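PDB 3GBH: NAD(P)H-flavin oxidoreductase from Staphylococcus epidermidis ATCC 12228, which binds flavin mononucleotide and probably uses NAD(P)H to reduce flavin or other acceptors. Local coordinates for residues B[41-46]-B[144-149]; B[86-91]-B[185-190]; B[48-53]-B[99-104]. One frame throughout, in Å; residues are numbered along the deposited sequence.

Contact 1 (B[41-46]-B[144-149]); sequences KATKAP and SLMAMQ. With FMN (flavin mononucleotide), chain E.
With CG anti to its backbone N (chi1 -171°) and the chain extended from there, Gln149 reaches from its helix to the end of helix 32-42, while Met146, a selenomethionine whose CG is also anti to N, folds back at chi2 (-82°) beneath the turn that follows. The amide of Gln149 makes the one direct hydrogen bond between the segments: NE2 donates to Lys41 O at 2.8 Å. Lys41 O lies close to the plane of the amide group, and the N-H points at it with an angle of 154°. The same carbonyl takes a longer bond from Lys44 N, so two donors grip it where the helix gives way to the type I turn Ala42-Ala45. On the other branch of the amide, Gln149 OE1 is hydrogen-bonded to a water 2.7 Å away, which also lies near Lys44 O.

Below the turn the packing is apolar. The CB of Ala45 sits over the helix backbone, 3.6 Å from Met146 CA. Met146 CG lies against Ala42 O at 3.4 Å, its SE reaches Ala42 CB, and the Thr43 side chain runs beside it in the same direction. At the flavin end Pro46 and Leu145 cross at about a right angle, with CG of the proline ring 4.2 Å from Leu145 CD1. Leu145 CD1 also meets the flavin methyl C8M at 3.3 Å, and Pro46 CB touches the ribityl O3'.

Arg18 and Arg203 of the second subunit hydrogen-bond to Lys44 O, and Arg203 also to Ala45 O. Within the chain, Met146 continues onto Ile56 and, with Thr43 and Ala45, onto Trp54 of strand 54-59, so that the turn and helix 132-156 both reach the sheet.

Contact 2 (B[86-91]-B[185-190]); sequences LIIFGD and PVLAIA
Ile88 O is gripped by two successive amides of the facing strand: Val186 N donates at 2.8 Å, in the carbonyl plane, and Leu187 N adds a weak bond at 3.5 Å. With both residues set opposite Ile88, the pairing shifts by one, making a classic beta bulge in strand 183-192. Ile88 N in turn donates to Leu187 O at 2.9 Å, almost in line with the C=O bond. Further along, Leu86 and Ile189 form a hydrogen-bonded pair in which each backbone N donates to the other's O. The Ile189 N to Leu86 O bond is the shorter, 2.7 Å, whereas Leu86 N stands 38° out of the plane of the Ile189 carbonyl.

Leu86, Ile88, Leu187 and Ile189 share one face of the sheet. Here Ile88 CD1 meets two branches of the partner strand, 3.6 Å from Ile189 CD1 and 4.0 Å from Leu187 CD2. Leu187, its CG between its own N and carbonyl carbon (chi1 81°), leans toward the facing strand and runs beside Ile88 in the same direction, whereas Ile189 crosses Ile88 at a slant. The opposite face carries Ile87, Phe89, Pro185 and Ala188. On it the CE2 corner of the Phe89 ring meets Pro185 CB at 4.0 Å. At the bulge, Val186 CG2 comes to 3.8 Å from Gly90 N.

Helix 132-156 covers the Ile88 face, its Leu150 packing on Leu86, and helix 172-176 covers the Ile87 and Phe89 face. Segments 86-91 and 185-190 run at 160° to one another and belong to the inner pair of four antiparallel strands of this chain, with strand 54-59 beyond one and strand 160-164 beyond the other. Such a sheet flanked by helices is the alpha+beta core of the FMN-dependent nitroreductase fold.

Contact 3 (B[48-53]-B[99-104]); sequences SVNMQP and EQIYGD. With CA (calcium ion), chain N; FMN (flavin mononucleotide), chain E.
The loop that carries part of the FMN pocket, 48-53, rests here on helix 98-107, whose Asp104 is a calcium ligand. Two successive helix residues make the contact. Tyr102 reaches Val49 with its hydroxyl: OH donates to Val49 O at 2.6 Å, the acceptor lying at the ring edge near the ring plane, while the hydroxyl stands 36° out of the carbonyl plane. Met51, a selenomethionine bent at both chi2 and chi3, brings CE to 4.2 Å from Tyr102 CE1.

The two branches of Ile101 face the loop backbone. Its CG2 lies 3.6 Å from Asn50 O, and its CD1 is equally near Met51 O. The Gln52 and Ile101 side chains run past each other in opposite directions; Gln52 NE2 touches Ile101 CG2 at 3.6 Å and donates to Asn50 O at 3.0 Å. That nearly straight bond (163°) braces the loop internally, and Leu204 N of the second subunit holds the OE1 end of the same amide.

Asn50 CB lies 3.5 Å from FMN O4', and Asn50 ND2 binds Val202 O of the second subunit. Away from the loop, Asp104 OD1 binds the calcium ion at 2.3 Å, with Glu107 and waters among the other ligands, one of these waters donating to Gln100 O.

Helix 113-128 packs beside the contact through Ile123, which meets both Met51 and Tyr102. At the loop ends, Ser48 touches Ile138 of helix 132-156, and Pro53, just ahead of strand 54-59, touches Val139 of the same helix.

Contacts 1 and 2 lie about 12 Å apart, centre to centre, and meet directly: Met146 CE packs on Ile88 CG2 at 3.7 Å, and Ala147 CB lies 3.8 Å from Ile189 CD1, seating the helix of contact 1 on the sheet of contact 2. Contact 3 is about 15 Å from contact 1 between centres and continues its chain almost at once, 41-46 leading into 48-53. Both border the same FMN, whose pocket residues include Pro46 and Leu145 of one and Ser48 and Asn50 of the other. Contact 2 approaches another bound FMN, about 4 Å from the Leu187 side chain. A probable hydrogen bond, Asp91 N to Pro53 O at 2.8 Å, joins contacts 2 and 3.

Contact 1 (B[41-46]-B[144-149])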
loop_
_atom_site.group_PDB
_atom_site.type_symbol
_atom_site.label_atom_id
_atom_site.label_comp_id
_atom_site.label_asym_id
_atom_site.label_seq_id
_atom_site.Cartn_x
_atom_site.Cartn_y
_atom_site.Cartn_z
ATOM N N LYS B 41 -15.037 13.207 22.696
ATOM C CA LYS B 41 -14.277 12.869 21.480
ATOM C C LYS B 41 -14.513 13.791 20.322
ATOM O O LYS B 41 -13.600 14.118 19.595
ATOM C CB LYS B 41 -14.605 11.457 21.015
ATOM C CG LYS B 41 -14.061 10.415 21.880
ATOM C CD LYS B 41 -12.604 10.123 21.532
ATOM C CE LYS B 41 -11.946 9.254 22.609
ATOM N NZ LYS B 41 -10.557 9.740 22.869
ATOM N N ALA B 42 -15.755 14.186 20.112
ATOM C CA ALA B 42 -16.094 15.051 19.008
ATOM C C ALA B 42 -15.397 16.410 19.117
ATOM O O ALA B 42 -14.950 16.981 18.112
ATOM C CB ALA B 42 -17.607 15.233 18.943
ATOM N N THR B 43 -15.318 16.938 20.324
ATOM C CA THR B 43 -14.774 18.286 20.532
ATOM C C THR B 43 -13.242 18.304 20.541
ATOM O O THR B 43 -12.645 19.365 20.733
ATOM C CB THR B 43 -15.318 18.895 21.823
ATOM O OG1 THR B 43 -15.016 18.021 22.915
ATOM C CG2 THR B 43 -16.821 19.116 21.698
ATOM N N LYS B 44 -12.609 17.144 20.304
ATOM C CA LYS B 44 -11.178 17.086 19.907
ATOM C C LYS B 44 -10.932 17.572 18.482
ATOM O O LYS B 44 -9.790 17.696 18.053
ATOM C CB LYS B 44 -10.594 15.675 20.081
ATOM C CG LYS B 44 -10.443 15.256 21.507
ATOM C CD LYS B 44 -9.973 13.771 21.700
ATOM C CE LYS B 44 -8.515 13.580 21.317
ATOM N NZ LYS B 44 -7.630 14.342 22.219
ATOM N N ALA B 45 -12.005 17.821 17.737
ATOM C CA ALA B 45 -11.948 18.448 16.422
ATOM C C ALA B 45 -11.150 19.740 16.484
ATOM O O ALA B 45 -11.141 20.419 17.514
ATOM C CB ALA B 45 -13.373 18.758 15.935
ATOM N N PRO B 46 -10.526 20.118 15.364
ATOM C CA PRO B 46 -9.809 21.374 15.338
ATOM C C PRO B 46 -10.772 22.537 15.130
ATOM O O PRO B 46 -11.894 22.356 14.666
ATOM C CB PRO B 46 -8.896 21.220 14.113
ATOM C CG PRO B 46 -9.687 20.358 13.192
ATOM C CD PRO B 46 -10.488 19.433 14.059
ATOM N N SER B 144 -19.138 22.463 12.000
ATOM C CA SER B 144 -19.287 21.358 11.056
ATOM C C SER B 144 -18.150 20.328 11.164
ATOM O O SER B 144 -18.365 19.114 11.035
ATOM C CB SER B 144 -19.432 21.920 9.630
ATOM O OG SER B 144 -20.600 22.747 9.565
ATOM N N LEU B 145 -16.926 20.799 11.395
ATOM C CA LEU B 145 -15.818 19.882 11.622
ATOM C C LEU B 145 -16.109 18.978 12.833
ATOM O O LEU B 145 -15.920 17.758 12.771
ATOM C CB LEU B 145 -14.495 20.626 11.789
ATOM C CG LEU B 145 -13.963 21.446 10.592
ATOM C CD1 LEU B 145 -12.736 22.220 10.994
ATOM C CD2 LEU B 145 -13.664 20.535 9.396
HETATM N N MSE B 146 -16.561 19.585 13.934
HETATM C CA MSE B 146 -16.909 18.853 15.148
HETATM C C MSE B 146 -18.088 17.912 14.880
HETATM O O MSE B 146 -18.064 16.765 15.282
HETATM C CB MSE B 146 -17.213 19.839 16.268
HETATM C CG MSE B 146 -17.485 19.245 17.615
HETATM SE SE MSE B 146 -19.317 18.636 17.796
HETATM C CE MSE B 146 -20.190 20.411 17.693
ATOM N N ALA B 147 -19.094 18.394 14.168
ATOM C CA ALA B 147 -20.266 17.570 13.838
ATOM C C ALA B 147 -19.913 16.258 13.105
ATOM O O ALA B 147 -20.468 15.184 13.444
ATOM C CB ALA B 147 -21.286 18.372 13.025
HETATM N N MSE B 148 -18.976 16.318 12.142
HETATM C CA MSE B 148 -18.591 15.105 11.420
HETATM C C MSE B 148 -17.950 14.127 12.396
HETATM O O MSE B 148 -18.268 12.953 12.421
HETATM C CB MSE B 148 -17.601 15.423 10.296
HETATM C CG MSE B 148 -17.260 14.215 9.455
HETATM SE SE MSE B 148 -18.723 13.725 8.248
HETATM C CE MSE B 148 -19.289 12.046 9.091
ATOM N N GLN B 149 -17.012 14.611 13.195
ATOM C CA GLN B 149 -16.370 13.757 14.154
ATOM C C GLN B 149 -17.388 13.210 15.179
ATOM O O GLN B 149 -17.279 12.067 15.592
ATOM C CB GLN B 149 -15.181 14.472 14.787
ATOM C CG GLN B 149 -14.314 13.614 15.655
ATOM C CD GLN B 149 -12.909 14.179 15.789
ATOM O OE1 GLN B 149 -12.182 14.284 14.816
ATOM N NE2 GLN B 149 -12.527 14.540 17.014
HETATM N N1 FMN E . -3.434 26.722 11.879
HETATM C C2 FMN E . -2.456 27.488 11.279
HETATM O O2 FMN E . -1.260 27.286 11.566
HETATM N N3 FMN E . -2.814 28.480 10.375
HETATM C C4 FMN E . -4.139 28.723 10.047
HETATM O O4 FMN E . -4.383 29.623 9.221
HETATM C C4A FMN E . -5.151 27.955 10.667
HETATM N N5 FMN E . -6.500 28.178 10.414
HETATM C C5A FMN E . -7.424 27.223 10.810
HETATM C C6 FMN E . -8.721 27.250 10.300
HETATM C C7 FMN E . -9.657 26.310 10.648
HETATM C C7M FMN E . -11.047 26.352 10.066
HETATM C C8 FMN E . -9.305 25.311 11.537
HETATM C C8M FMN E . -10.319 24.273 11.899
HETATM C C9 FMN E . -8.022 25.258 12.055
HETATM C C9A FMN E . -7.059 26.219 11.710
HETATM N N10 FMN E . -5.756 26.194 12.212
HETATM C C10 FMN E . -4.785 26.966 11.602
HETATM C "C1'" FMN E . -5.316 25.079 13.153
HETATM C "C2'" FMN E . -5.859 25.363 14.546
HETATM O "O2'" FMN E . -5.040 26.302 15.231
HETATM C "C3'" FMN E . -5.861 24.068 15.343
HETATM O "O3'" FMN E . -6.712 23.137 14.727
HETATM C "C4'" FMN E . -6.255 24.269 16.798
HETATM O "O4'" FMN E . -5.208 25.039 17.370
HETATM C "C5'" FMN E . -6.419 22.914 17.486
HETATM O "O5'" FMN E . -5.193 22.160 17.471
HETATM P P FMN E . -5.145 20.702 16.804
HETATM O O1P FMN E . -3.717 20.173 16.876
HETATM O O2P FMN E . -5.590 20.812 15.366
HETATM O O3P FMN E . -6.074 19.748 17.453
HETATM O O HOH W 1 -9.864 15.616 15.446
#

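Contact 2 (B[86-91]-B[185-190])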
loop_
_atom_site.group_PDB
_atom_site.type_symbol
_atom_site.label_atom_id
_atom_site.label_comp_id
_atom_site.label_asym_id
_atom_site.label_seq_id
_atom_site.Cartn_x
_atom_site.Cartn_y
_atom_site.Cartn_z
ATOM N N LEU B 86 -29.690 16.700 18.600
ATOM C CA LEU B 86 -28.597 17.608 18.888
ATOM C C LEU B 86 -28.783 18.814 17.986
ATOM O O LEU B 86 -28.944 18.640 16.794
ATOM C CB LEU B 86 -27.255 16.942 18.604
ATOM C CG LEU B 86 -27.013 15.553 19.207
ATOM C CD1 LEU B 86 -25.584 15.086 18.947
ATOM C CD2 LEU B 86 -27.311 15.542 20.690
ATOM N N ILE B 87 -28.813 20.014 18.550
ATOM C CA ILE B 87 -28.809 21.227 17.732
ATOM C C ILE B 87 -27.519 21.970 18.033
ATOM O O ILE B 87 -27.279 22.360 19.174
ATOM C CB ILE B 87 -30.019 22.106 17.994
ATOM C CG1 ILE B 87 -31.313 21.270 17.940
ATOM C CG2 ILE B 87 -30.087 23.265 16.974
ATOM C CD1 ILE B 87 -32.597 22.060 18.312
ATOM N N ILE B 88 -26.685 22.147 17.007
ATOM C CA ILE B 88 -25.368 22.732 17.174
ATOM C C ILE B 88 -25.424 24.178 16.698
ATOM O O ILE B 88 -25.836 24.458 15.586
ATOM C CB ILE B 88 -24.314 21.960 16.393
ATOM C CG1 ILE B 88 -24.231 20.509 16.902
ATOM C CG2 ILE B 88 -22.945 22.645 16.496
ATOM C CD1 ILE B 88 -23.629 19.563 15.898
ATOM N N PHE B 89 -25.052 25.077 17.602
ATOM C CA PHE B 89 -25.024 26.494 17.396
ATOM C C PHE B 89 -23.562 26.933 17.380
ATOM O O PHE B 89 -22.704 26.281 17.967
ATOM C CB PHE B 89 -25.716 27.203 18.559
ATOM C CG PHE B 89 -27.201 27.014 18.613
ATOM C CD1 PHE B 89 -27.742 25.884 19.215
ATOM C CD2 PHE B 89 -28.060 27.983 18.087
ATOM C CE1 PHE B 89 -29.107 25.705 19.275
ATOM C CE2 PHE B 89 -29.411 27.831 18.132
ATOM C CZ PHE B 89 -29.962 26.676 18.733
ATOM N N GLY B 90 -23.303 28.043 16.711
ATOM C CA GLY B 90 -21.997 28.666 16.701
ATOM C C GLY B 90 -22.090 29.949 17.516
ATOM O O GLY B 90 -23.044 30.707 17.388
ATOM N N ASP B 91 -21.122 30.173 18.388
ATOM C CA ASP B 91 -21.088 31.392 19.214
ATOM C C ASP B 91 -20.322 32.480 18.445
ATOM O O ASP B 91 -19.126 32.370 18.237
ATOM C CB ASP B 91 -20.413 31.062 20.548
ATOM C CG ASP B 91 -20.300 32.225 21.466
ATOM O OD1 ASP B 91 -20.837 33.344 21.202
ATOM O OD2 ASP B 91 -19.704 31.978 22.517
ATOM N N PRO B 185 -27.704 28.950 14.621
ATOM C CA PRO B 185 -27.814 27.501 14.380
ATOM C C PRO B 185 -27.018 27.072 13.158
ATOM O O PRO B 185 -27.062 27.741 12.129
ATOM C CB PRO B 185 -29.298 27.281 14.173
ATOM C CG PRO B 185 -29.904 28.613 13.925
ATOM C CD PRO B 185 -28.925 29.683 14.255
ATOM N N VAL B 186 -26.256 25.996 13.285
ATOM C CA VAL B 186 -25.426 25.521 12.181
ATOM C C VAL B 186 -26.076 24.298 11.538
ATOM O O VAL B 186 -26.407 24.294 10.358
ATOM C CB VAL B 186 -23.994 25.179 12.658
ATOM C CG1 VAL B 186 -23.172 24.632 11.483
ATOM C CG2 VAL B 186 -23.309 26.422 13.274
ATOM N N LEU B 187 -26.282 23.263 12.339
ATOM C CA LEU B 187 -27.030 22.104 11.888
ATOM C C LEU B 187 -27.513 21.324 13.079
ATOM O O LEU B 187 -27.036 21.568 14.184
ATOM C CB LEU B 187 -26.165 21.205 11.010
ATOM C CG LEU B 187 -25.204 20.238 11.630
ATOM C CD1 LEU B 187 -24.731 19.169 10.556
ATOM C CD2 LEU B 187 -24.039 20.987 12.232
ATOM N N ALA B 188 -28.476 20.431 12.842
ATOM C CA ALA B 188 -28.974 19.522 13.871
ATOM C C ALA B 188 -28.507 18.106 13.550
ATOM O O ALA B 188 -28.165 17.819 12.398
ATOM C CB ALA B 188 -30.465 19.582 13.949
ATOM N N ILE B 189 -28.465 17.232 14.560
ATOM C CA ILE B 189 -28.090 15.836 14.359
ATOM C C ILE B 189 -28.996 14.947 15.193
ATOM O O ILE B 189 -28.925 15.010 16.420
ATOM C CB ILE B 189 -26.614 15.565 14.747
ATOM C CG1 ILE B 189 -25.644 16.547 14.061
ATOM C CG2 ILE B 189 -26.215 14.100 14.408
ATOM C CD1 ILE B 189 -24.178 16.315 14.400
ATOM N N ALA B 190 -29.865 14.151 14.553
ATOM C CA ALA B 190 -30.647 13.158 15.290
ATOM C C ALA B 190 -29.699 12.034 15.653
ATOM O O ALA B 190 -28.901 11.625 14.821
ATOM C CB ALA B 190 -31.852 12.582 14.435
#

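Contact 3 (B[48-53]-B[99-104])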
loop_
_atom_site.group_PDB
_atom_site.type_symbol
_atom_site.label_atom_id
_atom_site.label_comp_id
_atom_site.label_asym_id
_atom_site.label_seq_id
_atom_site.Cartn_x
_atom_site.Cartn_y
_atom_site.Cartn_z
ATOM N N SER B 48 -10.625 27.143 14.374
ATOM C CA SER B 48 -9.797 28.304 14.071
ATOM C C SER B 48 -9.307 28.882 15.406
ATOM O O SER B 48 -10.090 29.072 16.326
ATOM C CB SER B 48 -10.619 29.321 13.229
ATOM O OG SER B 48 -9.898 30.517 12.983
ATOM N N VAL B 49 -7.998 29.115 15.505
ATOM C CA VAL B 49 -7.303 29.540 16.742
ATOM C C VAL B 49 -7.724 28.806 18.020
ATOM O O VAL B 49 -7.617 29.350 19.116
ATOM C CB VAL B 49 -7.283 31.091 16.922
ATOM C CG1 VAL B 49 -6.369 31.696 15.833
ATOM C CG2 VAL B 49 -8.670 31.692 16.846
ATOM N N ASN B 50 -8.141 27.548 17.852
ATOM C CA ASN B 50 -8.610 26.715 18.946
ATOM C C ASN B 50 -9.715 27.353 19.792
ATOM O O ASN B 50 -9.827 27.079 20.988
ATOM C CB ASN B 50 -7.433 26.293 19.822
ATOM C CG ASN B 50 -7.738 25.062 20.660
ATOM O OD1 ASN B 50 -8.508 24.179 20.248
ATOM N ND2 ASN B 50 -7.145 25.002 21.845
HETATM N N MSE B 51 -10.554 28.158 19.157
HETATM C CA MSE B 51 -11.527 28.940 19.905
HETATM C C MSE B 51 -12.803 28.169 20.149
HETATM O O MSE B 51 -13.615 28.620 20.918
HETATM C CB MSE B 51 -11.794 30.275 19.234
HETATM C CG MSE B 51 -12.271 31.336 20.201
HETATM SE SE MSE B 51 -10.901 31.833 21.494
HETATM C CE MSE B 51 -9.701 32.770 20.301
ATOM N N GLN B 52 -12.983 27.009 19.517
ATOM C CA GLN B 52 -14.030 26.077 19.928
ATOM C C GLN B 52 -15.403 26.755 20.071
ATOM O O GLN B 52 -15.985 26.766 21.134
ATOM C CB GLN B 52 -13.613 25.451 21.244
ATOM C CG GLN B 52 -12.323 24.658 21.134
ATOM C CD GLN B 52 -11.780 24.303 22.490
ATOM O OE1 GLN B 52 -12.392 23.513 23.245
ATOM N NE2 GLN B 52 -10.666 24.934 22.848
ATOM N N PRO B 53 -15.926 27.329 18.977
ATOM C CA PRO B 53 -17.153 28.133 19.074
ATOM C C PRO B 53 -18.475 27.333 19.118
ATOM O O PRO B 53 -19.586 27.932 19.160
ATOM C CB PRO B 53 -17.094 28.951 17.806
ATOM C CG PRO B 53 -16.490 28.006 16.787
ATOM C CD PRO B 53 -15.438 27.232 17.593
ATOM N N GLU B 99 -9.560 33.739 27.167
ATOM C CA GLU B 99 -8.739 33.776 28.370
ATOM C C GLU B 99 -8.784 32.416 29.056
ATOM O O GLU B 99 -7.759 31.900 29.484
ATOM C CB GLU B 99 -9.161 34.911 29.307
ATOM C CG GLU B 99 -8.809 36.346 28.788
ATOM C CD GLU B 99 -7.290 36.634 28.766
ATOM O OE1 GLU B 99 -6.502 35.809 29.327
ATOM O OE2 GLU B 99 -6.894 37.695 28.199
ATOM N N GLN B 100 -9.972 31.809 29.092
ATOM C CA GLN B 100 -10.152 30.491 29.714
ATOM C C GLN B 100 -9.367 29.411 29.010
ATOM O O GLN B 100 -8.644 28.650 29.656
ATOM C CB GLN B 100 -11.632 30.086 29.704
ATOM C CG GLN B 100 -11.892 28.778 30.415
ATOM C CD GLN B 100 -13.321 28.291 30.268
ATOM O OE1 GLN B 100 -14.190 28.996 29.734
ATOM N NE2 GLN B 100 -13.571 27.061 30.743
ATOM N N ILE B 101 -9.541 29.338 27.684
ATOM C CA ILE B 101 -8.940 28.313 26.847
ATOM C C ILE B 101 -7.423 28.407 26.899
ATOM O O ILE B 101 -6.702 27.417 27.180
ATOM C CB ILE B 101 -9.443 28.465 25.348
ATOM C CG1 ILE B 101 -10.931 28.103 25.238
ATOM C CG2 ILE B 101 -8.686 27.556 24.382
ATOM C CD1 ILE B 101 -11.565 28.486 23.873
ATOM N N TYR B 102 -6.928 29.607 26.634
ATOM C CA TYR B 102 -5.492 29.807 26.565
ATOM C C TYR B 102 -4.893 29.719 27.957
ATOM O O TYR B 102 -3.797 29.184 28.127
ATOM C CB TYR B 102 -5.160 31.098 25.838
ATOM C CG TYR B 102 -5.328 30.960 24.322
ATOM C CD1 TYR B 102 -6.571 30.704 23.737
ATOM C CD2 TYR B 102 -4.239 31.062 23.492
ATOM C CE1 TYR B 102 -6.704 30.567 22.327
ATOM C CE2 TYR B 102 -4.353 30.938 22.118
ATOM C CZ TYR B 102 -5.569 30.691 21.536
ATOM O OH TYR B 102 -5.628 30.556 20.166
ATOM N N GLY B 103 -5.642 30.171 28.949
ATOM C CA GLY B 103 -5.260 30.007 30.353
ATOM C C GLY B 103 -5.076 28.535 30.719
ATOM O O GLY B 103 -4.120 28.164 31.407
ATOM N N ASP B 104 -6.001 27.695 30.255
ATOM C CA ASP B 104 -5.919 26.232 30.443
ATOM C C ASP B 104 -4.673 25.645 29.802
ATOM O O ASP B 104 -4.049 24.736 30.353
ATOM C CB ASP B 104 -7.178 25.530 29.882
ATOM C CG ASP B 104 -8.431 25.730 30.764
ATOM O OD1 ASP B 104 -8.353 26.396 31.820
ATOM O OD2 ASP B 104 -9.519 25.228 30.381
HETATM CA CA CA N . -8.307 27.355 33.952
HETATM N N1 FMN E . -3.434 26.722 11.879
HETATM C C2 FMN E . -2.456 27.488 11.279
HETATM O O2 FMN E . -1.260 27.286 11.566
HETATM N N3 FMN E . -2.814 28.480 10.375
HETATM C C4 FMN E . -4.139 28.723 10.047
HETATM O O4 FMN E . -4.383 29.623 9.221
HETATM C C4A FMN E . -5.151 27.955 10.667
HETATM N N5 FMN E . -6.500 28.178 10.414
HETATM C C5A FMN E . -7.424 27.223 10.810
HETATM C C6 FMN E . -8.721 27.250 10.300
HETATM C C7 FMN E . -9.657 26.310 10.648
HETATM C C7M FMN E . -11.047 26.352 10.066
HETATM C C8 FMN E . -9.305 25.311 11.537
HETATM C C8M FMN E . -10.319 24.273 11.899
HETATM C C9 FMN E . -8.022 25.258 12.055
HETATM C C9A FMN E . -7.059 26.219 11.710
HETATM N N10 FMN E . -5.756 26.194 12.212
HETATM C C10 FMN E . -4.785 26.966 11.602
HETATM C "C1'" FMN E . -5.316 25.079 13.153
HETATM C "C2'" FMN E . -5.859 25.363 14.546
HETATM O "O2'" FMN E . -5.040 26.302 15.231
HETATM C "C3'" FMN E . -5.861 24.068 15.343
HETATM O "O3'" FMN E . -6.712 23.137 14.727
HETATM C "C4'" FMN E . -6.255 24.269 16.798
HETATM O "O4'" FMN E . -5.208 25.039 17.370
HETATM C "C5'" FMN E . -6.419 22.914 17.486
HETATM O "O5'" FMN E . -5.193 22.160 17.471
HETATM P P FMN E . -5.145 20.702 16.804
HETATM O O1P FMN E . -3.717 20.173 16.876
HETATM O O2P FMN E . -5.590 20.812 15.366
HETATM O O3P FMN E . -6.074 19.748 17.453
HETATM O O HOH W 2 -8.169 29.205 32.330
HETATM O O HOH W 3 -10.500 27.217 33.692
HETATM O O HOH W 4 -9.236 26.482 36.525
#